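Local coordinates for protein cellulosomal scaffoldin (PDB 3ZUC) that binds crystalline cellulose through this family 3b carbohydrate-binding module, one part of a longer secreted cellulosomal scaffoldin that probably also hydrolyses cellulose, at residues D50-Q55 / A83-E88; Y118-A121 / S125-S128. All coordinates share one frame; numbering follows the deposited sequence. Where two conformers were deposited one is given.

Contacts 1 and 2 meet at one calcium ion, which takes a carboxylate oxygen of Asp-50 from the first and the backbone O of Asn-119 from the second, with one water ligand belonging to both. Asp-50 OD2 also lies 3.0 Å from Asn-119 N, a probable hydrogen bond. Each contact is partly buried, its centre about 13 Å from the centre of the chain, and each pairs a buried glutamine with a more exposed partner. Their chemistry differs: 50-55 and 83-88 join a loop to a sheet strand through polar groups and water, whereas 118-121 and 125-128 fold the calcium-binding loop back on itself by laying a glutamine over a phenylalanine ring.

Contact 1. Residues D50-Q55 / A83-E88; sequences DGDKAQ and ADQYLE. With CA (calcium ion), chain B.
Gln-85 reaches from its strand to the loop 50-55 and donates from NE2 to OD1 of Asp-52 at 2.9 Å, with an N-H...O angle of 152°. The acceptor lies almost in the Gln-85 amide plane, but the donor comes from above the carboxylate, whose plane is turned 89° from the amide. Asp-52 presents that oxygen with CG anti to its backbone N (chi1 -169°), while its other oxygen, OD2, forms a salt bridge with Lys-75. The carboxylate is therefore held from two residues. The terminal group of Gln-55 comes close to that of Gln-85, the two amide planes steeply inclined to each other. Nearer the metal, a water bridges the segments: it accepts from Asp-50 N at 2.8 Å and donates to Asp-84 OD2 at 2.7 Å. The other oxygen of Asp-84, OD1, accepts from Val-49 N, so this carboxylate is bound to Val-49 directly and to Asp-50 through the water. Asp-50 OD2 binds the calcium ion at 2.3 Å, alongside ligands from Thr-48, Asn-119, Asp-122 and Asp-123. Asp-84 and Gln-85 both face Phe-47, forming a classic beta bulge in strand 83-91 beside the calcium site of this CBM3 beta-sandwich.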
loop_
_atom_site.group_PDB
_atom_site.type_symbol
_atom_site.label_atom_id
_atom_site.label_comp_id
_atom_site.label_asym_id
_atom_site.label_seq_id
_atom_site.Cartn_x
_atom_site.Cartn_y
_atom_site.Cartn_z
ATOM N N ASP A 50 -0.873 -9.721 -14.673
ATOM C CA ASP A 50 -1.686 -10.709 -15.397
ATOM C C ASP A 50 -2.451 -10.059 -16.558
ATOM O O ASP A 50 -3.684 -10.153 -16.655
ATOM C CB ASP A 50 -2.639 -11.434 -14.454
ATOM C CG ASP A 50 -1.916 -12.232 -13.417
ATOM O OD1 ASP A 50 -1.146 -13.135 -13.841
ATOM O OD2 ASP A 50 -2.110 -12.008 -12.220
ATOM N N GLY A 51 -1.686 -9.421 -17.450
ATOM C CA GLY A 51 -2.244 -8.680 -18.563
ATOM C C GLY A 51 -2.207 -7.193 -18.254
ATOM O O GLY A 51 -3.045 -6.677 -17.523
ATOM N N ASP A 52 -1.208 -6.510 -18.791
ATOM C CA ASP A 52 -0.990 -5.097 -18.494
ATOM C C ASP A 52 -2.091 -4.271 -19.167
ATOM O O ASP A 52 -2.416 -4.456 -20.330
ATOM C CB ASP A 52 0.382 -4.659 -18.996
ATOM C CG ASP A 52 0.821 -3.281 -18.513
ATOM O OD1 ASP A 52 0.306 -2.799 -17.497
ATOM O OD2 ASP A 52 1.731 -2.690 -19.169
ATOM N N LYS A 53 -2.667 -3.361 -18.390
ATOM C CA LYS A 53 -3.659 -2.403 -18.850
ATOM C C LYS A 53 -3.458 -1.151 -18.005
ATOM O O LYS A 53 -2.865 -1.206 -16.921
ATOM C CB LYS A 53 -5.091 -2.912 -18.623
ATOM C CG LYS A 53 -5.410 -4.225 -19.321
ATOM C CD LYS A 53 -5.494 -4.066 -20.842
ATOM C CE LYS A 53 -5.536 -5.381 -21.589
ATOM N NZ LYS A 53 -6.668 -6.252 -21.154
ATOM N N ALA A 54 -3.942 -0.014 -18.486
ATOM C CA ALA A 54 -4.058 1.166 -17.640
ATOM C C ALA A 54 -4.752 0.738 -16.345
ATOM O O ALA A 54 -5.720 -0.022 -16.411
ATOM C CB ALA A 54 -4.887 2.235 -18.347
ATOM N N GLN A 55 -4.250 1.203 -15.195
ATOM C CA GLN A 55 -4.858 0.930 -13.908
ATOM C C GLN A 55 -5.132 2.231 -13.175
ATOM O O GLN A 55 -4.447 3.230 -13.380
ATOM C CB GLN A 55 -3.933 0.039 -13.072
ATOM C CG GLN A 55 -3.851 -1.371 -13.661
ATOM C CD GLN A 55 -2.659 -2.124 -13.121
ATOM O OE1 GLN A 55 -1.496 -1.800 -13.495
ATOM N NE2 GLN A 55 -2.872 -3.069 -12.271
ATOM N N ALA A 83 6.286 -10.216 -8.665
ATOM C CA ALA A 83 6.272 -8.768 -8.807
ATOM C C ALA A 83 6.765 -8.337 -10.183
ATOM O O ALA A 83 7.970 -8.318 -10.453
ATOM C CB ALA A 83 7.143 -8.130 -7.716
ATOM N N ASP A 84 5.826 -7.950 -11.047
ATOM C CA ASP A 84 6.164 -7.238 -12.265
ATOM C C ASP A 84 5.739 -5.773 -12.223
ATOM O O ASP A 84 6.179 -5.010 -13.084
ATOM C CB ASP A 84 5.750 -7.959 -13.549
ATOM C CG ASP A 84 4.275 -8.214 -13.678
ATOM O OD1 ASP A 84 3.454 -7.434 -13.178
ATOM O OD2 ASP A 84 3.942 -9.283 -14.246
ATOM N N GLN A 85 4.979 -5.365 -11.202
ATOM C CA GLN A 85 4.567 -3.981 -11.006
ATOM C C GLN A 85 4.427 -3.706 -9.532
ATOM O O GLN A 85 4.322 -4.627 -8.717
ATOM C CB GLN A 85 3.216 -3.671 -11.684
ATOM C CG GLN A 85 3.231 -3.904 -13.176
ATOM C CD GLN A 85 2.102 -3.231 -13.909
ATOM O OE1 GLN A 85 1.415 -2.349 -13.376
ATOM N NE2 GLN A 85 1.948 -3.580 -15.174
ATOM N N TYR A 86 4.374 -2.424 -9.185
ATOM C CA TYR A 86 3.900 -2.024 -7.880
ATOM C C TYR A 86 2.981 -0.825 -7.980
ATOM O O TYR A 86 3.126 0.041 -8.839
ATOM C CB TYR A 86 5.040 -1.763 -6.888
ATOM C CG TYR A 86 6.064 -0.711 -7.258
ATOM C CD1 TYR A 86 7.187 -1.059 -7.980
ATOM C CD2 TYR A 86 5.961 0.604 -6.826
ATOM C CE1 TYR A 86 8.199 -0.129 -8.253
ATOM C CE2 TYR A 86 6.957 1.542 -7.112
ATOM C CZ TYR A 86 8.074 1.166 -7.822
ATOM O OH TYR A 86 9.085 2.084 -8.081
ATOM N N LEU A 87 2.028 -0.799 -7.058
ATOM C CA LEU A 87 1.265 0.388 -6.700
ATOM C C LEU A 87 2.090 1.190 -5.714
ATOM O O LEU A 87 2.579 0.631 -4.731
ATOM C CB LEU A 87 -0.033 -0.054 -6.029
ATOM C CG LEU A 87 -0.822 1.025 -5.285
ATOM C CD1 LEU A 87 -1.395 2.070 -6.203
ATOM C CD2 LEU A 87 -1.894 0.388 -4.420
ATOM N N GLU A 88 2.214 2.489 -5.949
ATOM C CA GLU A 88 2.821 3.411 -5.005
ATOM C C GLU A 88 1.754 4.400 -4.541
ATOM O O GLU A 88 1.179 5.129 -5.357
ATOM C CB GLU A 88 3.997 4.171 -5.634
ATOM C CG GLU A 88 4.649 5.148 -4.675
ATOM C CD GLU A 88 5.974 5.649 -5.207
ATOM O OE1 GLU A 88 6.991 4.935 -5.113
ATOM O OE2 GLU A 88 6.000 6.765 -5.754
HETATM CA CA CA B . -0.999 -11.643 -10.222
HETATM O O HOH W 1 1.796 -10.465 -15.256
HETATM O O HOH W 2 -2.657 -9.901 -9.662
#

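Contact 2. Residues Y118-A121 / S125-S128; sequences YNQA and SFNS. With CA (calcium ion), chain B.
With CG anti to its backbone N (chi1 179°), Phe-126 swings its ring toward Gln-120, whose own CG stands beside the backbone N and leads into an extended chain crossing the Phe-126 side chain at about a right angle. Gln-120 CB sits over the ring centre, 3.6 Å from the Phe-126 centroid and 7° off the normal, a CH-pi contact. The amide follows over the CE1 side, OE1 being 3.5 Å from Phe-126 CE1, with amide and ring planes inclined at 44°. On the same face, toward the CD2 rim, Gln-120 O comes within 3.2 Å of Phe-126 CD2, and Ala-121 CA approaches the same carbon obliquely at 4.1 Å. The opposite ring face has Ser-128 N above it, offset toward the rim. This fold-back belongs to the calcium-binding loop of the CBM3 beta-sandwich: Asn-119 O binds the metal at 2.3 Å, and the intervening turn supplies Asp-122 and Asp-123. An Asx turn shapes its start, Ala-121 N donating to Asn-119 OD1 at 3.1 Å from above the carbonyl plane. Gln-120 NE2 is fixed by a hydrogen bond to Gln-16 O, and Phe-126 also packs on Tyr-45 and Asn-12, from one strand of each large sheet.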
loop_
_atom_site.group_PDB
_atom_site.type_symbol
_atom_site.label_atom_id
_atom_site.label_comp_id
_atom_site.label_asym_id
_atom_site.label_seq_id
_atom_site.Cartn_x
_atom_site.Cartn_y
_atom_site.Cartn_z
ATOM N N TYR A 118 -7.304 -9.913 -12.574
ATOM C CA TYR A 118 -6.039 -10.255 -11.969
ATOM C C TYR A 118 -6.077 -11.702 -11.449
ATOM O O TYR A 118 -7.150 -12.219 -11.156
ATOM C CB TYR A 118 -5.790 -9.373 -10.749
ATOM C CG TYR A 118 -5.672 -7.896 -11.015
ATOM C CD1 TYR A 118 -4.473 -7.340 -11.422
ATOM C CD2 TYR A 118 -6.741 -7.045 -10.819
ATOM C CE1 TYR A 118 -4.341 -5.972 -11.619
ATOM C CE2 TYR A 118 -6.624 -5.692 -11.018
ATOM C CZ TYR A 118 -5.418 -5.143 -11.400
ATOM O OH TYR A 118 -5.347 -3.787 -11.601
ATOM N N ASN A 119 -4.896 -12.316 -11.292
ATOM C CA ASN A 119 -4.708 -13.495 -10.437
ATOM C C ASN A 119 -3.983 -13.047 -9.188
ATOM O O ASN A 119 -2.779 -12.777 -9.222
ATOM C CB ASN A 119 -3.893 -14.592 -11.139
ATOM C CG ASN A 119 -3.523 -15.708 -10.200
ATOM O OD1 ASN A 119 -4.242 -15.968 -9.227
ATOM N ND2 ASN A 119 -2.406 -16.370 -10.464
ATOM N N GLN A 120 -4.690 -12.918 -8.072
ATOM C CA GLN A 120 -4.060 -12.429 -6.851
ATOM C C GLN A 120 -3.079 -13.432 -6.257
ATOM O O GLN A 120 -2.172 -13.052 -5.507
ATOM C CB GLN A 120 -5.096 -12.058 -5.791
ATOM C CG GLN A 120 -6.096 -11.030 -6.253
ATOM C CD GLN A 120 -6.684 -10.277 -5.085
ATOM O OE1 GLN A 120 -6.033 -9.371 -4.557
ATOM N NE2 GLN A 120 -7.881 -10.661 -4.648
ATOM N N ALA A 121 -3.277 -14.721 -6.538
ATOM C CA ALA A 121 -2.607 -15.755 -5.773
ATOM C C ALA A 121 -1.088 -15.701 -5.872
ATOM O O ALA A 121 -0.410 -16.105 -4.925
ATOM C CB ALA A 121 -3.094 -17.134 -6.205
ATOM N N SER A 125 2.755 -9.233 -2.598
ATOM C CA SER A 125 2.177 -8.588 -1.427
ATOM C C SER A 125 0.840 -9.175 -0.950
ATOM O O SER A 125 0.341 -8.757 0.099
ATOM C CB SER A 125 1.992 -7.094 -1.671
ATOM O OG SER A 125 3.216 -6.421 -1.895
ATOM N N PHE A 126 0.245 -10.094 -1.705
ATOM C CA PHE A 126 -1.092 -10.579 -1.375
ATOM C C PHE A 126 -1.075 -11.483 -0.156
ATOM O O PHE A 126 -0.238 -12.385 -0.047
ATOM C CB PHE A 126 -1.631 -11.374 -2.567
ATOM C CG PHE A 126 -3.011 -11.969 -2.368
ATOM C CD1 PHE A 126 -4.119 -11.165 -2.180
ATOM C CD2 PHE A 126 -3.196 -13.337 -2.466
ATOM C CE1 PHE A 126 -5.386 -11.704 -2.061
ATOM C CE2 PHE A 126 -4.468 -13.888 -2.366
ATOM C CZ PHE A 126 -5.563 -13.072 -2.161
ATOM N N ASN A 127 -2.025 -11.251 0.741
ATOM C CA ASN A 127 -2.220 -12.085 1.912
ATOM C C ASN A 127 -3.560 -12.796 1.755
ATOM O O ASN A 127 -4.619 -12.188 1.854
ATOM C CB ASN A 127 -2.161 -11.237 3.174
ATOM C CG ASN A 127 -2.152 -12.091 4.405
ATOM O OD1 ASN A 127 -2.829 -13.109 4.444
ATOM N ND2 ASN A 127 -1.386 -11.707 5.406
ATOM N N SER A 128 -3.504 -14.092 1.462
ATOM C CA SER A 128 -4.721 -14.830 1.176
ATOM C C SER A 128 -5.543 -15.158 2.446
ATOM O O SER A 128 -6.695 -15.568 2.324
ATOM C CB SER A 128 -4.392 -16.131 0.445
ATOM O OG SER A 128 -3.788 -17.034 1.344
HETATM CA CA CA B . -0.999 -11.643 -10.222
HETATM O O HOH W 2 -2.657 -9.901 -9.662
#